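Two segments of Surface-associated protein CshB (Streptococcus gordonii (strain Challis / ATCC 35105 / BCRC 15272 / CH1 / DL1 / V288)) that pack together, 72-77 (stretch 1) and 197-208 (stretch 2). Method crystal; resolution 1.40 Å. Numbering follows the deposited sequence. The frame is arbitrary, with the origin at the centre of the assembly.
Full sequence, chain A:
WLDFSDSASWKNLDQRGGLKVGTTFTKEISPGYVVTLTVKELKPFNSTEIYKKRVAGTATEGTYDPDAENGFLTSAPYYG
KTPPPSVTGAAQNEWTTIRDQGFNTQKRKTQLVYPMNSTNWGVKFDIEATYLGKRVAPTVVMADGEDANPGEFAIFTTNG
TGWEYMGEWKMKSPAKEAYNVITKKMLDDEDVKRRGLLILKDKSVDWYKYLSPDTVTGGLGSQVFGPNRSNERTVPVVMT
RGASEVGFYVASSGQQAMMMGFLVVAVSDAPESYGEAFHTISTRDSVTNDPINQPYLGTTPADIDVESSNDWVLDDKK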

# COMPACT_ATOMS: atom_id res chain seq x y z
N PHE A 72 4.79 21.69 -7.66
CA PHE A 72 5.15 20.94 -6.45
C PHE A 72 4.38 21.40 -5.21
O PHE A 72 4.02 22.60 -5.13
CB PHE A 72 6.65 21.11 -6.20
CG PHE A 72 7.49 20.55 -7.33
CD1 PHE A 72 7.55 19.20 -7.49
CD2 PHE A 72 8.25 21.38 -8.15
CE1 PHE A 72 8.32 18.63 -8.49
CE2 PHE A 72 9.03 20.80 -9.16
CZ PHE A 72 9.02 19.45 -9.34
N LEU A 73 4.22 20.49 -4.27
CA LEU A 73 3.84 20.89 -2.90
C LEU A 73 4.83 21.96 -2.41
O LEU A 73 6.03 21.79 -2.63
CB LEU A 73 3.81 19.70 -2.01
CG LEU A 73 2.80 18.62 -2.36
CD1 LEU A 73 3.05 17.33 -1.55
CD2 LEU A 73 1.40 19.12 -2.15
N THR A 74 4.33 23.01 -1.75
CA THR A 74 5.20 24.11 -1.34
C THR A 74 6.10 23.64 -0.21
O THR A 74 7.09 24.38 0.05
CB THR A 74 4.43 25.39 -0.97
OG1 THR A 74 3.82 25.22 0.32
CG2 THR A 74 3.39 25.77 -1.99
N SER A 75 5.82 22.56 0.46
CA SER A 75 6.68 21.94 1.48
C SER A 75 7.79 21.10 0.87
O SER A 75 8.68 20.66 1.62
CB SER A 75 5.84 21.14 2.41
OG SER A 75 5.05 20.20 1.65
N ALA A 76 7.74 20.76 -0.41
CA ALA A 76 8.78 19.93 -1.05
C ALA A 76 10.03 20.76 -1.30
O ALA A 76 9.94 21.89 -1.71
CB ALA A 76 8.24 19.33 -2.34
N PRO A 77 11.22 20.12 -1.25
CA PRO A 77 12.46 20.83 -1.60
C PRO A 77 12.56 21.26 -3.06
O PRO A 77 13.17 22.26 -3.39
CB PRO A 77 13.55 19.80 -1.34
CG PRO A 77 12.86 18.45 -1.38
CD PRO A 77 11.43 18.72 -0.87
N LEU A 197 3.22 14.18 7.75
CA LEU A 197 3.10 13.94 6.29
C LEU A 197 3.63 15.16 5.58
O LEU A 197 3.29 16.31 5.93
CB LEU A 197 1.63 13.75 5.92
CG LEU A 197 1.02 12.40 6.25
CD1 LEU A 197 -0.48 12.40 6.13
CD2 LEU A 197 1.60 11.32 5.35
N LEU A 198 4.38 14.99 4.50
CA LEU A 198 4.86 16.11 3.69
C LEU A 198 3.70 17.00 3.20
O LEU A 198 3.76 18.26 3.17
CB LEU A 198 5.67 15.58 2.51
CG LEU A 198 6.14 16.63 1.53
CD1 LEU A 198 7.26 17.45 2.16
CD2 LEU A 198 6.60 15.96 0.23
N ILE A 199 2.61 16.39 2.75
CA ILE A 199 1.49 17.11 2.14
C ILE A 199 0.92 18.12 3.17
O ILE A 199 0.67 19.28 2.82
CB ILE A 199 0.47 16.14 1.55
CG1 ILE A 199 -0.53 16.99 0.76
CG2 ILE A 199 -0.23 15.30 2.59
CD1 ILE A 199 -1.30 16.18 -0.26
N LEU A 200 0.73 17.70 4.43
CA LEU A 200 0.10 18.56 5.44
C LEU A 200 1.05 19.66 5.90
O LEU A 200 0.60 20.69 6.42
CB LEU A 200 -0.39 17.75 6.63
CG LEU A 200 -1.44 16.69 6.29
CD1 LEU A 200 -1.95 16.07 7.56
CD2 LEU A 200 -2.57 17.27 5.48
N LYS A 201 2.32 19.51 5.58
CA LYS A 201 3.27 20.61 5.81
C LYS A 201 3.11 21.74 4.81
O LYS A 201 3.60 22.88 5.06
CB LYS A 201 4.72 20.13 5.85
CG LYS A 201 5.02 19.11 6.93
CD LYS A 201 6.42 18.62 6.88
CE LYS A 201 6.59 17.46 7.81
NZ LYS A 201 7.99 16.98 7.77
N ASP A 202 2.42 21.56 3.69
CA ASP A 202 2.12 22.63 2.73
C ASP A 202 0.92 23.39 3.27
O ASP A 202 -0.20 22.92 3.22
CB ASP A 202 1.83 22.02 1.36
CG ASP A 202 1.57 23.03 0.28
OD1 ASP A 202 1.35 24.23 0.62
OD2 ASP A 202 1.52 22.66 -0.90
N LYS A 203 1.17 24.58 3.77
CA LYS A 203 0.13 25.40 4.42
C LYS A 203 -0.57 26.32 3.43
O LYS A 203 -1.45 27.14 3.87
CB LYS A 203 0.78 26.19 5.57
CG LYS A 203 1.43 25.36 6.65
CD LYS A 203 0.54 24.41 7.29
CE LYS A 203 1.26 23.69 8.41
NZ LYS A 203 0.39 22.66 9.01
N SER A 204 -0.29 26.22 2.14
CA SER A 204 -0.95 27.03 1.10
C SER A 204 -2.35 26.48 0.77
O SER A 204 -3.12 27.20 0.12
CB SER A 204 -0.13 27.08 -0.14
OG SER A 204 -0.17 25.81 -0.85
N VAL A 205 -2.68 25.29 1.22
CA VAL A 205 -3.96 24.61 0.93
C VAL A 205 -4.56 24.04 2.21
O VAL A 205 -3.79 23.56 3.09
CB VAL A 205 -3.69 23.52 -0.11
CG1 VAL A 205 -4.95 22.70 -0.31
CG2 VAL A 205 -3.14 24.05 -1.41
N ASP A 206 -5.87 24.01 2.32
CA ASP A 206 -6.63 23.31 3.35
C ASP A 206 -6.91 21.87 2.88
O ASP A 206 -7.91 21.64 2.16
CB ASP A 206 -7.89 24.03 3.75
CG ASP A 206 -8.62 23.30 4.88
OD1 ASP A 206 -8.19 22.21 5.29
OD2 ASP A 206 -9.61 23.87 5.39
N TRP A 207 -6.02 20.94 3.15
CA TRP A 207 -6.11 19.57 2.61
C TRP A 207 -7.34 18.91 3.16
O TRP A 207 -7.83 17.96 2.53
CB TRP A 207 -4.83 18.79 2.97
CG TRP A 207 -3.64 19.46 2.39
CD1 TRP A 207 -2.74 20.24 3.07
CD2 TRP A 207 -3.31 19.63 0.99
NE1 TRP A 207 -1.86 20.76 2.20
CE2 TRP A 207 -2.13 20.40 0.89
CE3 TRP A 207 -3.85 19.13 -0.21
CZ2 TRP A 207 -1.49 20.73 -0.29
CZ3 TRP A 207 -3.23 19.45 -1.37
CH2 TRP A 207 -2.09 20.26 -1.45
N TYR A 208 -7.85 19.28 4.33
CA TYR A 208 -9.07 18.64 4.86
C TYR A 208 -10.24 18.90 3.91
O TYR A 208 -11.20 18.08 3.90
CB TYR A 208 -9.41 19.14 6.26
CG TYR A 208 -8.32 18.84 7.23
CD1 TYR A 208 -7.95 17.54 7.51
CD2 TYR A 208 -7.66 19.88 7.87
CE1 TYR A 208 -6.94 17.26 8.44
CE2 TYR A 208 -6.61 19.62 8.73
CZ TYR A 208 -6.25 18.31 9.02
OH TYR A 208 -5.21 18.10 9.90
O HOH W 1 3.68 26.04 3.11

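L73 forms the apolar centre of the contact. It is buried and points toward the second stretch, with chi1 in m and chi2 in t. Its CD2 lies 3.7 Å from W207 CH2, approaching the ring obliquely, and 4.1 Å from I199 CG1. Its CD1 reaches L198 CD2 at 4.2 Å. The branched leucine can therefore touch three apolar side chains at once.

S75 adjoins this cluster. With chi1 in p, its OG donates a hydrogen bond to L198 O at 2.8 Å. Its small side chain allows close packing, with S75 CB 3.8 Å from K201 CB. The end of the K201 side chain leads away from the contact.

D202 is the main polar anchor. Its carboxylate accepts two hydrogen bonds from T74: T74 N to D202 OD2 at 3.0 Å, and T74 OG1 to D202 OD1 at 2.7 Å. The type I turn from L73 to A76, closed by A76 N to L73 O at 3.0 Å, carries T74 and S75 at its corner. D202 OD1 also accepts from S204 N at 3.0 Å and S204 OG at 2.6 Å, so the buried acid is well satisfied.

At the edge, T74 CG2 packs 3.7 Å from S204 OG. Water 1 bridges T74 OG1 and K203 N, at 2.9 and 3.0 Å from its O atom.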